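Local coordinates for protein metallophosphoesterase (PDB 3RQZ) that binds two zinc ions in a calcineurin-like phosphoesterase fold and probably acts as a metal-dependent phosphatase of the YfcE family, at residues 6-11 with 204-209; 31-36 with 113-118; 146-151 with 185-190; 152-157 with 169-174. All blocks are in the same frame, centred on the assembly; numbering follows the deposited sequence.

The four contacts belong to one calcineurin-like phosphoesterase domain built on two mixed sheets. Contact 1 joins strands 6-9 and 201-207 of one sheet; contact 2 bridges from the adjacent strand 31-34 to strand 113-116 of the other. Contact 3 pairs strands 145-147 and 184-188 in that second sheet, and contact 4 lies at its edge strand 154-158. Along the chain, contact 1 spans all the others, contact 2 closes before contact 3 opens, and contact 4 falls between the two segments of contact 3. Centres are 8 to 10 Å apart for most touching pairs, about 13 Å for contacts 1 and 4, and about 16 Å between contacts 2 and 4. The strand-end loops bring D11, H150 and H152 to the zinc ions.

Contact 1 (6-11 with 204-209); sequences ILIISD and AIFEPD. With ZN (zinc ion), chain D.
I8 and F206 cross aslant on one face of an antiparallel strand pair, with I8 CD1 3.6 Å from F206 CB. On the same face I6 runs at about a right angle to P208, its CD1 lying 4.0 Å from P208 CG. The proline also covers the F206 ring, with P208 CD above the middle of one ring face. F206 projects from the same face of the sheet as I6 and I8. L7 and I205 meet on the other face through their CD1 atoms, 4.1 Å apart, and helix 16-26 packs against L7 there. Between these two faces the backbones are joined at the hydrogen-bonded pairs I6-F206 and I8-A204. The I8 N to A204 O bond is 2.9 Å long and nearly straight at 176°, whereas I6 N reaches F206 O at a more bent 147°. Past the strand, S10 OG donates to D11 OD2 from above the carboxylate plane, and D11 OD1 binds zinc at 2.2 Å, a site completed by H13, D37, H152 and a water. Apolar side chains on both faces and paired backbone amides thus anchor the strand whose end delivers a metal-binding carboxylate.

Contact 2 (31-36 with 113-118); sequences DIWSLG and WTVVHG
W33 and W113 meet where the two sheets of the calcineurin-like phosphoesterase fold face each other, strand 31-34 in one and strand 113-116 in the other. The side chains cross at about a right angle. W33 CH2 sits over one face of the W113 indole, 3.3 Å from W113 NE1 and displaced toward the rim, while the ring planes are inclined at 42°. W113 CG lies between its backbone N and carbonyl carbon (chi1 45°), the crowded position, and one face of the indole is turned to W33 CH2. Farther along, L35 crosses V115, and the 3.4 Å separation of L35 CD1 and V115 CG1 is tighter than usual for two methyl groups. V115 CG2 approaches the W33 ring obliquely, so this valine touches both W33 and L35.

A second shell positions these groups. D31 OD2 lies in the plane of the W33 indole and accepts a weak bond from W33 NE1; the same oxygen is also bonded to N58. W33 also touches I6 and I8 of strand 6-9, and W113 meets F206 edge-to-face. Toward the metal site, H117 lies beside D11 and D37, with its ring meeting that of H150. H117 ND1 donates to the L35 carbonyl O at 2.7 Å, with the acceptor only 7° out of the imidazole plane.

Contact 3 (146-151 with 185-190); sequences CFVGHT and IINPGA
F147 and I186 lie side by side, pointing the same way from two parallel strands, and F147 CD1 comes within 3.7 Å of I186 CB. V148 CG2, just past the strand, meets I185 CG2 at 3.9 Å. The backbones are close throughout this part: I186 N donates to C146 O at 2.9 Å, nearly along the C=O axis, and V148 N donates to I186 O at 3.0 Å.

The buried N187 side chain continues this close part where the strand pairing ends. CG of N187 is anti to the backbone N (chi1 -169°), which puts that carbon 3.1 Å from V148 O. N187 ND2 lies 2.9 Å from G149 O, while OD1 accepts from G189 N at 2.8 Å and closes an Asx turn. An alanine in place of N187 would probably leave G189 N without this acceptor and the turn before A190 freer to shift. The more open end of the contact, by contrast, is at T151, which is partly exposed and meets 185-190 through N187 alone. H150 points away from 185-190 to bind zinc; its NE2 donates to W125 O, its ring stacks on Y127, and its backbone N bonds to D11 OD2.

In the sheet, strand 145-147 has 113-116 as its other neighbour, and 184-188 has 154-158. F147 and P188 also touch I8 of strand 6-9, and F147 meets the F206 ring, so the face bearing F147 is packed against the other sheet.

Contact 4 (152-157 with 169-174); sequences HVPLYI and HHPNDG. With ZN (zinc ion), chain D.
Y156 and H169 form a single antiparallel bridge held by two backbone hydrogen bonds. H169 N donates to Y156 O at 2.8 Å and 173°, and Y156 N returns a longer bond to H169 O at 3.1 Å. L155 CA adds a CA-H...O contact to H169 O.

The polar tips turn to partners beyond these segments: Y156 OH to E175, H169 NE2 to E161 and H170 NE2 to D196. The side chains of Y156, H169 and P171 pack together. H169 CB sits over one face of the Y156 ring, 3.6 Å from its centroid and 18° off the normal, a CH-pi contact. The imidazole plane is within 9° of the phenol plane but slid aside, and the two rings barely overlap. P171 CB comes to the edge of the Y156 ring, 3.9 Å from CE1, as the two side chains pass in opposite directions. An alanine in place of Y156 would probably leave H169 CB and P171 CB without their aromatic neighbour and E175 without its hydroxyl mate.

Nearer the metal, P154 CB meets P171 CG at 3.8 Å, while V153 CG1 touches the edge of the H170 ring at H170 CD2. H152, preceding these residues, binds zinc through NE2 at 2.3 Å. The chemistry therefore divides: backbone bonds and ring and proline contacts fasten the 169-171 loop to the edge strand 154-158, whereas metal coordination is left to H152 at the other end of 152-157.

Contact 1 (6-11 with 204-209)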
loop_
_atom_site.group_PDB
_atom_site.type_symbol
_atom_site.label_atom_id
_atom_site.label_comp_id
_atom_site.label_asym_id
_atom_site.label_seq_id
_atom_site.Cartn_x
_atom_site.Cartn_y
_atom_site.Cartn_z
ATOM N N ILE A 6 3.419 -1.154 -15.250
ATOM C CA ILE A 6 3.349 -1.849 -13.957
ATOM C C ILE A 6 2.446 -1.129 -12.979
ATOM O O ILE A 6 2.627 0.061 -12.737
ATOM C CB ILE A 6 4.746 -1.980 -13.300
ATOM C CG1 ILE A 6 5.678 -2.758 -14.223
ATOM C CG2 ILE A 6 4.632 -2.641 -11.894
ATOM C CD1 ILE A 6 7.106 -2.731 -13.808
ATOM N N LEU A 7 1.466 -1.852 -12.440
ATOM C CA LEU A 7 0.580 -1.301 -11.426
ATOM C C LEU A 7 1.223 -1.450 -10.046
ATOM O O LEU A 7 1.555 -2.535 -9.639
ATOM C CB LEU A 7 -0.808 -1.977 -11.503
ATOM C CG LEU A 7 -1.781 -1.696 -10.345
ATOM C CD1 LEU A 7 -2.168 -0.207 -10.257
ATOM C CD2 LEU A 7 -3.047 -2.528 -10.459
ATOM N N ILE A 8 1.393 -0.347 -9.337
ATOM C CA ILE A 8 1.937 -0.381 -7.987
ATOM C C ILE A 8 0.853 -0.001 -6.995
ATOM O O ILE A 8 0.259 1.079 -7.103
ATOM C CB ILE A 8 3.168 0.554 -7.830
ATOM C CG1 ILE A 8 4.242 0.192 -8.889
ATOM C CG2 ILE A 8 3.723 0.469 -6.370
ATOM C CD1 ILE A 8 5.517 1.017 -8.799
ATOM N N ILE A 9 0.593 -0.887 -6.031
ATOM C CA ILE A 9 -0.455 -0.663 -5.040
ATOM C C ILE A 9 0.068 -0.899 -3.632
ATOM O O ILE A 9 1.047 -1.653 -3.415
ATOM C CB ILE A 9 -1.750 -1.569 -5.270
ATOM C CG1 ILE A 9 -1.399 -3.086 -5.247
ATOM C CG2 ILE A 9 -2.484 -1.141 -6.559
ATOM C CD1 ILE A 9 -2.603 -4.030 -5.389
ATOM N N SER A 10 -0.589 -0.267 -2.677
ATOM C CA SER A 10 -0.244 -0.423 -1.282
ATOM C C SER A 10 -1.479 -0.210 -0.428
ATOM O O SER A 10 -2.424 0.492 -0.842
ATOM C CB SER A 10 0.845 0.585 -0.888
ATOM O OG SER A 10 1.375 0.292 0.394
ATOM N N ASP A 11 -1.474 -0.815 0.756
ATOM C CA ASP A 11 -2.448 -0.495 1.794
ATOM C C ASP A 11 -3.882 -0.709 1.311
ATOM O O ASP A 11 -4.773 0.136 1.481
ATOM C CB ASP A 11 -2.180 0.925 2.371
ATOM C CG ASP A 11 -0.773 1.054 2.969
ATOM O OD1 ASP A 11 -0.553 0.560 4.105
ATOM O OD2 ASP A 11 0.123 1.635 2.298
ATOM N N ALA A 204 -0.198 3.941 -8.341
ATOM C CA ALA A 204 0.684 4.463 -9.385
ATOM C C ALA A 204 0.871 3.478 -10.524
ATOM O O ALA A 204 0.663 2.251 -10.366
ATOM C CB ALA A 204 2.061 4.910 -8.808
ATOM N N ILE A 205 1.237 4.034 -11.677
ATOM C CA ILE A 205 1.653 3.249 -12.828
ATOM C C ILE A 205 3.103 3.575 -13.144
ATOM O O ILE A 205 3.461 4.748 -13.394
ATOM C CB ILE A 205 0.801 3.577 -14.079
ATOM C CG1 ILE A 205 -0.667 3.212 -13.838
ATOM C CG2 ILE A 205 1.352 2.845 -15.301
ATOM C CD1 ILE A 205 -0.934 1.698 -13.724
ATOM N N PHE A 206 3.928 2.536 -13.170
ATOM C CA PHE A 206 5.373 2.686 -13.382
ATOM C C PHE A 206 5.679 2.103 -14.751
ATOM O O PHE A 206 5.275 0.963 -15.041
ATOM C CB PHE A 206 6.109 1.951 -12.253
ATOM C CG PHE A 206 7.620 1.943 -12.358
ATOM C CD1 PHE A 206 8.327 3.036 -12.877
ATOM C CD2 PHE A 206 8.341 0.833 -11.901
ATOM C CE1 PHE A 206 9.753 3.013 -12.984
ATOM C CE2 PHE A 206 9.771 0.791 -12.004
ATOM C CZ PHE A 206 10.470 1.900 -12.533
ATOM N N GLU A 207 6.351 2.899 -15.587
ATOM C CA GLU A 207 6.809 2.473 -16.899
ATOM C C GLU A 207 8.324 2.642 -16.943
ATOM O O GLU A 207 8.824 3.710 -17.316
ATOM C CB GLU A 207 6.150 3.315 -18.008
ATOM C CG GLU A 207 4.656 3.091 -18.088
ATOM C CD GLU A 207 3.956 4.139 -18.906
ATOM O OE1 GLU A 207 3.775 5.268 -18.418
ATOM O OE2 GLU A 207 3.582 3.836 -20.042
ATOM N N PRO A 208 9.057 1.587 -16.561
ATOM C CA PRO A 208 10.491 1.707 -16.398
ATOM C C PRO A 208 11.196 2.080 -17.696
ATOM O O PRO A 208 12.166 2.832 -17.650
ATOM C CB PRO A 208 10.939 0.310 -15.922
ATOM C CG PRO A 208 9.738 -0.565 -15.981
ATOM C CD PRO A 208 8.533 0.273 -16.141
ATOM N N ASP A 209 10.715 1.586 -18.839
ATOM C CA ASP A 209 11.379 1.879 -20.113
ATOM C C ASP A 209 11.239 3.364 -20.463
ATOM O O ASP A 209 12.120 3.937 -21.101
ATOM C CB ASP A 209 10.838 1.005 -21.261
ATOM C CG ASP A 209 11.531 1.297 -22.609
ATOM O OD1 ASP A 209 12.660 0.815 -22.827
ATOM O OD2 ASP A 209 10.952 2.026 -23.451
HETATM ZN ZN ZN D . -1.424 0.608 6.089
HETATM O O HOH W 1 -1.676 1.248 8.440
#

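Contact 2 (31-36 with 113-118)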
loop_
_atom_site.group_PDB
_atom_site.type_symbol
_atom_site.label_atom_id
_atom_site.label_comp_id
_atom_site.label_asym_id
_atom_site.label_seq_id
_atom_site.Cartn_x
_atom_site.Cartn_y
_atom_site.Cartn_z
ATOM N N ASP A 31 2.361 -6.166 -14.987
ATOM C CA ASP A 31 2.680 -6.734 -13.671
ATOM C C ASP A 31 2.033 -5.849 -12.614
ATOM O O ASP A 31 1.707 -4.691 -12.870
ATOM C CB ASP A 31 4.206 -6.840 -13.436
ATOM C CG ASP A 31 4.590 -7.852 -12.327
ATOM O OD1 ASP A 31 3.720 -8.600 -11.801
ATOM O OD2 ASP A 31 5.797 -7.897 -11.973
ATOM N N ILE A 32 1.802 -6.429 -11.442
ATOM C CA ILE A 32 1.207 -5.732 -10.304
ATOM C C ILE A 32 2.108 -5.948 -9.080
ATOM O O ILE A 32 2.501 -7.091 -8.775
ATOM C CB ILE A 32 -0.228 -6.226 -10.073
ATOM C CG1 ILE A 32 -1.118 -5.807 -11.271
ATOM C CG2 ILE A 32 -0.795 -5.733 -8.701
ATOM C CD1 ILE A 32 -2.459 -6.550 -11.363
ATOM N N TRP A 33 2.489 -4.861 -8.415
ATOM C CA TRP A 33 3.326 -4.964 -7.219
ATOM C C TRP A 33 2.568 -4.510 -5.980
ATOM O O TRP A 33 1.977 -3.436 -5.993
ATOM C CB TRP A 33 4.567 -4.072 -7.306
ATOM C CG TRP A 33 5.510 -4.308 -8.437
ATOM C CD1 TRP A 33 5.545 -5.374 -9.311
ATOM C CD2 TRP A 33 6.605 -3.471 -8.781
ATOM N NE1 TRP A 33 6.590 -5.214 -10.196
ATOM C CE2 TRP A 33 7.267 -4.067 -9.882
ATOM C CE3 TRP A 33 7.100 -2.265 -8.264
ATOM C CZ2 TRP A 33 8.389 -3.482 -10.498
ATOM C CZ3 TRP A 33 8.245 -1.686 -8.881
ATOM C CH2 TRP A 33 8.850 -2.291 -9.985
ATOM N N SER A 34 2.596 -5.320 -4.923
ATOM C CA SER A 34 1.932 -4.977 -3.666
ATOM C C SER A 34 2.956 -4.597 -2.599
ATOM O O SER A 34 3.926 -5.332 -2.337
ATOM C CB SER A 34 1.062 -6.147 -3.180
ATOM O OG SER A 34 0.609 -5.948 -1.825
ATOM N N LEU A 35 2.737 -3.445 -1.974
ATOM C CA LEU A 35 3.600 -2.999 -0.906
ATOM C C LEU A 35 3.071 -3.340 0.488
ATOM O O LEU A 35 3.536 -2.794 1.483
ATOM C CB LEU A 35 3.861 -1.484 -1.059
ATOM C CG LEU A 35 4.929 -1.053 -2.053
ATOM C CD1 LEU A 35 4.781 -1.719 -3.426
ATOM C CD2 LEU A 35 5.003 0.528 -2.195
ATOM N N GLY A 36 2.130 -4.273 0.580
ATOM C CA GLY A 36 1.749 -4.788 1.898
ATOM C C GLY A 36 0.560 -4.084 2.504
ATOM O O GLY A 36 -0.023 -3.165 1.883
ATOM N N TRP A 113 15.168 -1.109 -8.660
ATOM C CA TRP A 113 14.227 -0.768 -7.581
ATOM C C TRP A 113 14.324 -1.578 -6.309
ATOM O O TRP A 113 14.675 -2.731 -6.335
ATOM C CB TRP A 113 12.770 -0.742 -8.075
ATOM C CG TRP A 113 12.396 -1.895 -8.934
ATOM C CD1 TRP A 113 11.952 -3.119 -8.523
ATOM C CD2 TRP A 113 12.414 -1.928 -10.377
ATOM N NE1 TRP A 113 11.700 -3.927 -9.629
ATOM C CE2 TRP A 113 11.970 -3.213 -10.774
ATOM C CE3 TRP A 113 12.779 -1.001 -11.363
ATOM C CZ2 TRP A 113 11.873 -3.597 -12.126
ATOM C CZ3 TRP A 113 12.679 -1.376 -12.713
ATOM C CH2 TRP A 113 12.223 -2.668 -13.076
ATOM N N THR A 114 14.003 -0.921 -5.193
ATOM C CA THR A 114 13.896 -1.546 -3.898
ATOM C C THR A 114 12.462 -1.282 -3.491
ATOM O O THR A 114 11.930 -0.173 -3.766
ATOM C CB THR A 114 14.873 -0.898 -2.886
ATOM O OG1 THR A 114 16.223 -1.111 -3.339
ATOM C CG2 THR A 114 14.673 -1.492 -1.482
ATOM N N VAL A 115 11.812 -2.286 -2.876
ATOM C CA VAL A 115 10.404 -2.143 -2.474
ATOM C C VAL A 115 10.234 -2.641 -1.029
ATOM O O VAL A 115 10.669 -3.767 -0.696
ATOM C CB VAL A 115 9.462 -2.961 -3.393
ATOM C CG1 VAL A 115 7.964 -2.801 -2.884
ATOM C CG2 VAL A 115 9.621 -2.533 -4.870
ATOM N N VAL A 116 9.657 -1.786 -0.182
ATOM C CA VAL A 116 9.375 -2.077 1.223
ATOM C C VAL A 116 8.020 -1.447 1.574
ATOM O O VAL A 116 7.487 -0.587 0.856
ATOM C CB VAL A 116 10.446 -1.471 2.194
ATOM C CG1 VAL A 116 11.815 -2.201 2.053
ATOM C CG2 VAL A 116 10.624 0.065 1.932
ATOM N N HIS A 117 7.452 -1.879 2.690
ATOM C CA HIS A 117 6.210 -1.309 3.113
ATOM C C HIS A 117 6.412 0.079 3.722
ATOM O O HIS A 117 5.635 0.993 3.473
ATOM C CB HIS A 117 5.558 -2.214 4.164
ATOM C CG HIS A 117 4.264 -1.668 4.670
ATOM N ND1 HIS A 117 3.153 -1.570 3.863
ATOM C CD2 HIS A 117 3.905 -1.172 5.881
ATOM C CE1 HIS A 117 2.159 -1.035 4.557
ATOM N NE2 HIS A 117 2.589 -0.791 5.787
ATOM N N GLY A 118 7.416 0.206 4.569
ATOM C CA GLY A 118 7.599 1.427 5.365
ATOM C C GLY A 118 8.826 2.201 4.910
ATOM O O GLY A 118 8.720 3.218 4.224
#

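Contact 3 (146-151 with 185-190)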
loop_
_atom_site.group_PDB
_atom_site.type_symbol
_atom_site.label_atom_id
_atom_site.label_comp_id
_atom_site.label_asym_id
_atom_site.label_seq_id
_atom_site.Cartn_x
_atom_site.Cartn_y
_atom_site.Cartn_z
ATOM N N CYS A 146 13.339 3.695 -4.756
ATOM C CA CYS A 146 12.711 2.952 -3.632
ATOM C C CYS A 146 11.220 3.262 -3.537
ATOM O O CYS A 146 10.820 4.448 -3.457
ATOM C CB CYS A 146 13.373 3.282 -2.288
ATOM S SG CYS A 146 12.830 2.165 -0.931
ATOM N N PHE A 147 10.405 2.212 -3.579
ATOM C CA PHE A 147 8.955 2.325 -3.457
ATOM C C PHE A 147 8.548 1.961 -2.055
ATOM O O PHE A 147 8.977 0.923 -1.520
ATOM C CB PHE A 147 8.228 1.417 -4.475
ATOM C CG PHE A 147 8.433 1.852 -5.900
ATOM C CD1 PHE A 147 7.665 2.898 -6.431
ATOM C CD2 PHE A 147 9.455 1.295 -6.681
ATOM C CE1 PHE A 147 7.865 3.328 -7.760
ATOM C CE2 PHE A 147 9.654 1.702 -8.005
ATOM C CZ PHE A 147 8.868 2.721 -8.550
ATOM N N VAL A 148 7.725 2.818 -1.465
ATOM C CA VAL A 148 7.276 2.651 -0.084
ATOM C C VAL A 148 5.770 2.914 0.038
ATOM O O VAL A 148 5.195 3.567 -0.828
ATOM C CB VAL A 148 8.050 3.600 0.884
ATOM C CG1 VAL A 148 9.564 3.428 0.759
ATOM C CG2 VAL A 148 7.671 5.092 0.656
ATOM N N GLY A 149 5.136 2.410 1.106
ATOM C CA GLY A 149 3.714 2.693 1.395
ATOM C C GLY A 149 3.557 3.235 2.809
ATOM O O GLY A 149 4.295 4.170 3.211
ATOM N N HIS A 150 2.570 2.681 3.530
ATOM C CA HIS A 150 2.443 2.808 5.007
ATOM C C HIS A 150 1.828 4.148 5.470
ATOM O O HIS A 150 1.052 4.190 6.427
ATOM C CB HIS A 150 3.835 2.551 5.644
ATOM C CG HIS A 150 3.844 2.291 7.122
ATOM N ND1 HIS A 150 2.798 1.719 7.815
ATOM C CD2 HIS A 150 4.832 2.485 8.031
ATOM C CE1 HIS A 150 3.132 1.600 9.091
ATOM N NE2 HIS A 150 4.369 2.041 9.243
ATOM N N THR A 151 2.128 5.244 4.795
ATOM C CA THR A 151 1.537 6.516 5.199
ATOM C C THR A 151 0.110 6.685 4.674
ATOM O O THR A 151 -0.662 7.466 5.221
ATOM C CB THR A 151 2.366 7.691 4.652
ATOM O OG1 THR A 151 2.380 7.579 3.222
ATOM C CG2 THR A 151 3.806 7.635 5.169
ATOM N N ILE A 185 12.373 8.398 -3.800
ATOM C CA ILE A 185 11.527 7.575 -2.910
ATOM C C ILE A 185 10.119 7.949 -3.358
ATOM O O ILE A 185 9.828 9.132 -3.480
ATOM C CB ILE A 185 11.774 7.904 -1.404
ATOM C CG1 ILE A 185 13.160 7.415 -0.944
ATOM C CG2 ILE A 185 10.670 7.309 -0.510
ATOM C CD1 ILE A 185 13.528 7.826 0.506
ATOM N N ILE A 186 9.275 6.949 -3.626
ATOM C CA ILE A 186 7.970 7.111 -4.273
ATOM C C ILE A 186 6.957 6.268 -3.532
ATOM O O ILE A 186 7.227 5.098 -3.275
ATOM C CB ILE A 186 8.005 6.554 -5.756
ATOM C CG1 ILE A 186 9.044 7.276 -6.632
ATOM C CG2 ILE A 186 6.613 6.595 -6.419
ATOM C CD1 ILE A 186 8.770 8.688 -6.786
ATOM N N ASN A 187 5.793 6.859 -3.205
ATOM C CA ASN A 187 4.697 6.197 -2.489
ATOM C C ASN A 187 3.440 6.285 -3.372
ATOM O O ASN A 187 3.046 7.380 -3.796
ATOM C CB ASN A 187 4.473 6.897 -1.105
ATOM C CG ASN A 187 3.545 6.128 -0.172
ATOM O OD1 ASN A 187 2.537 5.532 -0.604
ATOM N ND2 ASN A 187 3.845 6.186 1.142
ATOM N N PRO A 188 2.828 5.133 -3.708
ATOM C CA PRO A 188 1.613 5.145 -4.532
ATOM C C PRO A 188 0.333 5.551 -3.779
ATOM O O PRO A 188 -0.749 5.582 -4.390
ATOM C CB PRO A 188 1.508 3.687 -4.979
ATOM C CG PRO A 188 2.029 2.924 -3.760
ATOM C CD PRO A 188 3.243 3.756 -3.373
ATOM N N GLY A 189 0.450 5.855 -2.482
ATOM C CA GLY A 189 -0.740 6.122 -1.632
ATOM C C GLY A 189 -1.420 4.798 -1.281
ATOM O O GLY A 189 -0.862 3.717 -1.531
ATOM N N ALA A 190 -2.617 4.868 -0.712
ATOM C CA ALA A 190 -3.344 3.655 -0.316
ATOM C C ALA A 190 -4.482 3.393 -1.253
ATOM O O ALA A 190 -5.218 4.317 -1.624
ATOM C CB ALA A 190 -3.893 3.760 1.078
#

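Contact 4 (152-157 with 169-174)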
loop_
_atom_site.group_PDB
_atom_site.type_symbol
_atom_site.label_atom_id
_atom_site.label_comp_id
_atom_site.label_asym_id
_atom_site.label_seq_id
_atom_site.Cartn_x
_atom_site.Cartn_y
_atom_site.Cartn_z
ATOM N N HIS A 152 -0.229 5.977 3.598
ATOM C CA HIS A 152 -1.550 6.087 2.917
ATOM C C HIS A 152 -1.700 7.428 2.199
ATOM O O HIS A 152 -2.832 7.954 1.970
ATOM C CB HIS A 152 -2.725 5.877 3.882
ATOM C CG HIS A 152 -2.728 4.557 4.581
ATOM N ND1 HIS A 152 -3.828 4.097 5.273
ATOM C CD2 HIS A 152 -1.768 3.607 4.727
ATOM C CE1 HIS A 152 -3.548 2.921 5.812
ATOM N NE2 HIS A 152 -2.305 2.607 5.506
ATOM N N VAL A 153 -0.558 8.024 1.885
ATOM C CA VAL A 153 -0.551 9.292 1.155
ATOM C C VAL A 153 0.444 9.172 0.009
ATOM O O VAL A 153 1.611 8.831 0.236
ATOM C CB VAL A 153 -0.225 10.491 2.089
ATOM C CG1 VAL A 153 -0.201 11.857 1.293
ATOM C CG2 VAL A 153 -1.261 10.600 3.263
ATOM N N PRO A 154 -0.002 9.441 -1.232
ATOM C CA PRO A 154 0.989 9.376 -2.296
ATOM C C PRO A 154 2.034 10.482 -2.139
ATOM O O PRO A 154 1.739 11.557 -1.611
ATOM C CB PRO A 154 0.157 9.519 -3.590
ATOM C CG PRO A 154 -1.064 10.248 -3.167
ATOM C CD PRO A 154 -1.341 9.809 -1.734
ATOM N N LEU A 155 3.255 10.207 -2.595
ATOM C CA LEU A 155 4.405 11.044 -2.284
ATOM C C LEU A 155 5.529 10.729 -3.267
ATOM O O LEU A 155 5.656 9.586 -3.732
ATOM C CB LEU A 155 4.898 10.733 -0.849
ATOM C CG LEU A 155 6.167 11.406 -0.313
ATOM C CD1 LEU A 155 6.027 11.825 1.163
ATOM C CD2 LEU A 155 7.415 10.514 -0.478
ATOM N N TYR A 156 6.335 11.744 -3.585
ATOM C CA TYR A 156 7.627 11.526 -4.195
ATOM C C TYR A 156 8.628 12.580 -3.714
ATOM O O TYR A 156 8.277 13.744 -3.482
ATOM C CB TYR A 156 7.555 11.464 -5.742
ATOM C CG TYR A 156 7.115 12.732 -6.458
ATOM C CD1 TYR A 156 5.774 12.921 -6.812
ATOM C CD2 TYR A 156 8.042 13.725 -6.804
ATOM C CE1 TYR A 156 5.362 14.078 -7.463
ATOM C CE2 TYR A 156 7.652 14.888 -7.483
ATOM C CZ TYR A 156 6.309 15.050 -7.810
ATOM O OH TYR A 156 5.895 16.178 -8.455
ATOM N N ILE A 157 9.873 12.158 -3.545
ATOM C CA ILE A 157 10.957 13.113 -3.239
ATOM C C ILE A 157 12.236 12.634 -3.933
ATOM O O ILE A 157 12.494 11.444 -3.954
ATOM C CB ILE A 157 11.155 13.252 -1.705
ATOM C CG1 ILE A 157 12.117 14.397 -1.373
ATOM C CG2 ILE A 157 11.588 11.882 -1.065
ATOM C CD1 ILE A 157 12.053 14.820 0.129
ATOM N N HIS A 169 6.797 15.897 -2.351
ATOM C CA HIS A 169 5.699 16.380 -3.178
ATOM C C HIS A 169 4.521 15.449 -3.012
ATOM O O HIS A 169 4.699 14.245 -2.946
ATOM C CB HIS A 169 6.124 16.400 -4.654
ATOM C CG HIS A 169 7.335 17.235 -4.928
ATOM N ND1 HIS A 169 7.252 18.514 -5.429
ATOM C CD2 HIS A 169 8.660 16.973 -4.778
ATOM C CE1 HIS A 169 8.470 19.010 -5.572
ATOM N NE2 HIS A 169 9.342 18.100 -5.177
ATOM N N HIS A 170 3.317 16.017 -2.950
ATOM C CA HIS A 170 2.090 15.240 -2.959
ATOM C C HIS A 170 1.524 15.310 -4.376
ATOM O O HIS A 170 0.997 16.346 -4.774
ATOM C CB HIS A 170 1.081 15.829 -1.950
ATOM C CG HIS A 170 -0.257 15.152 -1.965
ATOM N ND1 HIS A 170 -1.341 15.661 -2.647
ATOM C CD2 HIS A 170 -0.694 14.021 -1.363
ATOM C CE1 HIS A 170 -2.386 14.871 -2.472
ATOM N NE2 HIS A 170 -2.018 13.861 -1.704
ATOM N N PRO A 171 1.646 14.222 -5.156
ATOM C CA PRO A 171 1.185 14.277 -6.549
ATOM C C PRO A 171 -0.336 14.366 -6.656
ATOM O O PRO A 171 -1.072 13.829 -5.802
ATOM C CB PRO A 171 1.676 12.944 -7.140
ATOM C CG PRO A 171 1.730 12.013 -5.939
ATOM C CD PRO A 171 2.109 12.871 -4.764
ATOM N N ASN A 172 -0.792 15.066 -7.687
ATOM C CA ASN A 172 -2.217 15.191 -7.983
ATOM C C ASN A 172 -2.628 13.993 -8.803
ATOM O O ASN A 172 -1.780 13.244 -9.292
ATOM C CB ASN A 172 -2.478 16.443 -8.836
ATOM C CG ASN A 172 -1.872 17.708 -8.258
ATOM O OD1 ASN A 172 -1.121 18.407 -8.952
ATOM N ND2 ASN A 172 -2.232 18.046 -7.015
ATOM N N ASP A 173 -3.931 13.843 -8.999
ATOM C CA ASP A 173 -4.477 12.825 -9.893
ATOM C C ASP A 173 -3.969 13.062 -11.317
ATOM O O ASP A 173 -4.159 14.143 -11.870
ATOM C CB ASP A 173 -6.017 12.851 -9.877
ATOM C CG ASP A 173 -6.615 11.753 -10.742
ATOM O OD1 ASP A 173 -6.032 10.650 -10.783
ATOM O OD2 ASP A 173 -7.642 11.996 -11.406
ATOM N N GLY A 174 -3.303 12.067 -11.898
ATOM C CA GLY A 174 -2.790 12.195 -13.275
ATOM C C GLY A 174 -1.380 12.749 -13.412
ATOM O O GLY A 174 -0.863 12.879 -14.532
HETATM ZN ZN ZN D . -1.424 0.608 6.089
HETATM O O HOH W 1 -1.676 1.248 8.440
#